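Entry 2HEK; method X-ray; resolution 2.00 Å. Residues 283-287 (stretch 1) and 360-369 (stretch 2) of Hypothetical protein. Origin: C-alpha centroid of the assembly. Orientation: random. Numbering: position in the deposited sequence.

Stretch 1 283-287: FKTLL
Stretch 2 (360-369) LWEKARSELK

A short strand, 284-287, lies alongside a helix that takes in 361-366, the two running in nearly the same direction: their axes differ by 4° and approach to 9.7 Å. The register is set by two CA-CA pairs, Lys284 with Trp361 at 7.0 Å and Leu286 with Arg365 at 7.1 Å, so two residues along the strand match four along the helix, about one turn. Build Lys284 and Thr285 extended (-93/143, -68/119), then break the pattern at Leu286 (-92/-44) and return to extended at Leu287 (-137/137). From Trp361 to Ser366 the backbone is helical, with Arg365 N hydrogen-bonded to Trp361 O at 3.0 Å.

Trp361 is the anchor. Its CB points toward the strand, and chi1 -174° (t) with chi2 78° lays the indole beside the strand backbone. At the ring edge, Trp361 NE1 donates a hydrogen bond to Thr285 O (3.1 Å, 149° at the hydrogen), satisfying the indole's one polar group with a main-chain carbonyl; Thr285 itself turns its CB away.

Lys284 covers one face of that ring. All four chi angles are t, and this extended chain carries its methylenes across the indole: Lys284 CG sits 3.5 Å from Trp361 NE1, and Lys284 CE stands 3.6 Å above the centroid of the Trp361 six-membered ring, 4° off the normal, a CH-pi contact. Lys284 NZ lies 4.1 Å from that Trp361 centroid, a cation-pi contact, so aliphatic carbon and charge both use the aromatic face.

Leu286 extends the contact along the helix. Its CB points sideways, but with chi1 180° (t) and chi2 60° (p) the methyls come nearer: Leu286 CD1 lies 4.3 Å from Trp361 CD1, while Leu286 CD2 reaches Ala364 CB at 4.2 Å and Leu368 CD1 at 3.8 Å. Leu368, further along the chain, meets it with chi1 -57° (m) and chi2 -163° (t). In all, 324 Å² is buried.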

# COMPACT_ATOMS: atom_id res chain seq x y z
N PHE A 283 -16.47 -33.71 1.28
CA PHE A 283 -17.89 -33.60 1.58
C PHE A 283 -18.35 -32.18 1.29
O PHE A 283 -17.62 -31.19 1.50
CB PHE A 283 -18.20 -33.99 3.03
CG PHE A 283 -18.15 -35.50 3.30
CD1 PHE A 283 -17.55 -36.38 2.42
CD2 PHE A 283 -18.69 -36.00 4.47
CE1 PHE A 283 -17.50 -37.75 2.70
CE2 PHE A 283 -18.65 -37.38 4.77
CZ PHE A 283 -18.05 -38.26 3.88
N LYS A 284 -19.56 -32.07 0.75
CA LYS A 284 -20.10 -30.79 0.33
C LYS A 284 -20.93 -30.16 1.46
O LYS A 284 -21.61 -30.86 2.20
CB LYS A 284 -20.90 -31.01 -0.95
CG LYS A 284 -21.53 -29.78 -1.54
CD LYS A 284 -21.87 -30.04 -3.00
CE LYS A 284 -22.26 -28.76 -3.72
NZ LYS A 284 -22.33 -28.99 -5.19
N THR A 285 -20.86 -28.84 1.61
CA THR A 285 -21.59 -28.15 2.68
C THR A 285 -23.10 -28.23 2.41
O THR A 285 -23.58 -27.75 1.39
CB THR A 285 -21.17 -26.66 2.82
OG1 THR A 285 -19.74 -26.58 2.95
CG2 THR A 285 -21.78 -26.05 4.06
N LEU A 286 -23.84 -28.84 3.32
CA LEU A 286 -25.30 -28.87 3.18
C LEU A 286 -25.93 -27.68 3.91
O LEU A 286 -26.82 -27.02 3.39
CB LEU A 286 -25.85 -30.20 3.73
CG LEU A 286 -27.37 -30.46 3.70
CD1 LEU A 286 -27.92 -30.43 2.28
CD2 LEU A 286 -27.62 -31.80 4.35
N LEU A 287 -25.45 -27.41 5.12
CA LEU A 287 -25.96 -26.33 5.94
C LEU A 287 -24.81 -25.58 6.58
O LEU A 287 -23.90 -26.18 7.15
CB LEU A 287 -26.85 -26.91 7.05
CG LEU A 287 -27.46 -25.91 8.04
CD1 LEU A 287 -28.46 -25.02 7.33
CD2 LEU A 287 -28.10 -26.62 9.26
N LEU A 360 -24.45 -38.17 -2.23
CA LEU A 360 -25.75 -38.04 -1.56
C LEU A 360 -26.27 -36.61 -1.39
O LEU A 360 -27.32 -36.40 -0.80
CB LEU A 360 -25.67 -38.65 -0.16
CG LEU A 360 -25.07 -40.04 0.05
CD1 LEU A 360 -25.15 -40.33 1.52
CD2 LEU A 360 -25.78 -41.12 -0.75
N TRP A 361 -25.55 -35.63 -1.90
CA TRP A 361 -25.85 -34.24 -1.57
C TRP A 361 -27.20 -33.77 -2.10
O TRP A 361 -27.96 -33.14 -1.37
CB TRP A 361 -24.72 -33.33 -2.03
CG TRP A 361 -24.87 -31.90 -1.61
CD1 TRP A 361 -24.62 -31.36 -0.38
CD2 TRP A 361 -25.30 -30.82 -2.44
NE1 TRP A 361 -24.86 -30.01 -0.39
CE2 TRP A 361 -25.28 -29.65 -1.64
CE3 TRP A 361 -25.70 -30.72 -3.78
CZ2 TRP A 361 -25.65 -28.40 -2.14
CZ3 TRP A 361 -26.07 -29.47 -4.28
CH2 TRP A 361 -26.03 -28.32 -3.46
N GLU A 362 -27.50 -34.06 -3.37
CA GLU A 362 -28.79 -33.68 -3.94
C GLU A 362 -29.90 -34.50 -3.31
O GLU A 362 -31.01 -33.99 -3.11
CB GLU A 362 -28.79 -33.82 -5.47
CG GLU A 362 -28.48 -32.52 -6.24
CD GLU A 362 -29.62 -31.49 -6.22
OE1 GLU A 362 -30.80 -31.88 -6.07
OE2 GLU A 362 -29.34 -30.27 -6.36
N LYS A 363 -29.60 -35.76 -2.98
CA LYS A 363 -30.54 -36.64 -2.29
C LYS A 363 -30.89 -36.13 -0.90
O LYS A 363 -32.05 -36.16 -0.50
CB LYS A 363 -29.99 -38.07 -2.19
CG LYS A 363 -30.07 -38.89 -3.48
CD LYS A 363 -29.68 -40.35 -3.21
CE LYS A 363 -29.79 -41.20 -4.47
NZ LYS A 363 -29.40 -42.62 -4.19
N ALA A 364 -29.88 -35.66 -0.17
CA ALA A 364 -30.09 -35.12 1.18
C ALA A 364 -30.78 -33.77 1.15
O ALA A 364 -31.52 -33.43 2.06
CB ALA A 364 -28.78 -35.04 1.94
N ARG A 365 -30.53 -32.99 0.10
CA ARG A 365 -31.05 -31.64 0.00
C ARG A 365 -32.57 -31.62 -0.12
O ARG A 365 -33.25 -31.06 0.74
CB ARG A 365 -30.42 -30.91 -1.19
CG ARG A 365 -30.72 -29.42 -1.23
CD ARG A 365 -30.28 -28.81 -2.55
NE ARG A 365 -30.55 -27.38 -2.61
CZ ARG A 365 -30.27 -26.61 -3.65
NH1 ARG A 365 -29.70 -27.13 -4.73
NH2 ARG A 365 -30.58 -25.32 -3.62
N SER A 366 -33.10 -32.26 -1.16
CA SER A 366 -34.56 -32.31 -1.39
C SER A 366 -35.33 -33.17 -0.36
O SER A 366 -36.52 -32.94 -0.13
CB SER A 366 -34.88 -32.74 -2.83
OG SER A 366 -34.49 -34.08 -3.08
N GLU A 367 -34.65 -34.13 0.26
CA GLU A 367 -35.22 -34.90 1.36
C GLU A 367 -35.25 -34.13 2.68
O GLU A 367 -35.77 -34.63 3.68
CB GLU A 367 -34.47 -36.23 1.54
CG GLU A 367 -34.95 -37.36 0.62
CD GLU A 367 -36.01 -38.25 1.27
OE1 GLU A 367 -37.13 -37.77 1.54
OE2 GLU A 367 -35.71 -39.45 1.49
N LEU A 368 -34.67 -32.93 2.69
CA LEU A 368 -34.72 -32.05 3.87
C LEU A 368 -35.49 -30.77 3.59
O LEU A 368 -35.73 -29.96 4.49
CB LEU A 368 -33.31 -31.72 4.39
CG LEU A 368 -32.31 -32.82 4.80
CD1 LEU A 368 -31.21 -32.21 5.64
CD2 LEU A 368 -32.94 -34.00 5.54
N LYS A 369 -35.87 -30.58 2.33
CA LYS A 369 -36.78 -29.52 1.93
C LYS A 369 -37.62 -30.01 0.75
O LYS A 369 -38.76 -30.44 0.94
CB LYS A 369 -36.05 -28.19 1.62
CG LYS A 369 -35.02 -28.23 0.49
CD LYS A 369 -34.12 -26.99 0.50
CE LYS A 369 -32.78 -27.24 1.22
NZ LYS A 369 -32.88 -27.61 2.67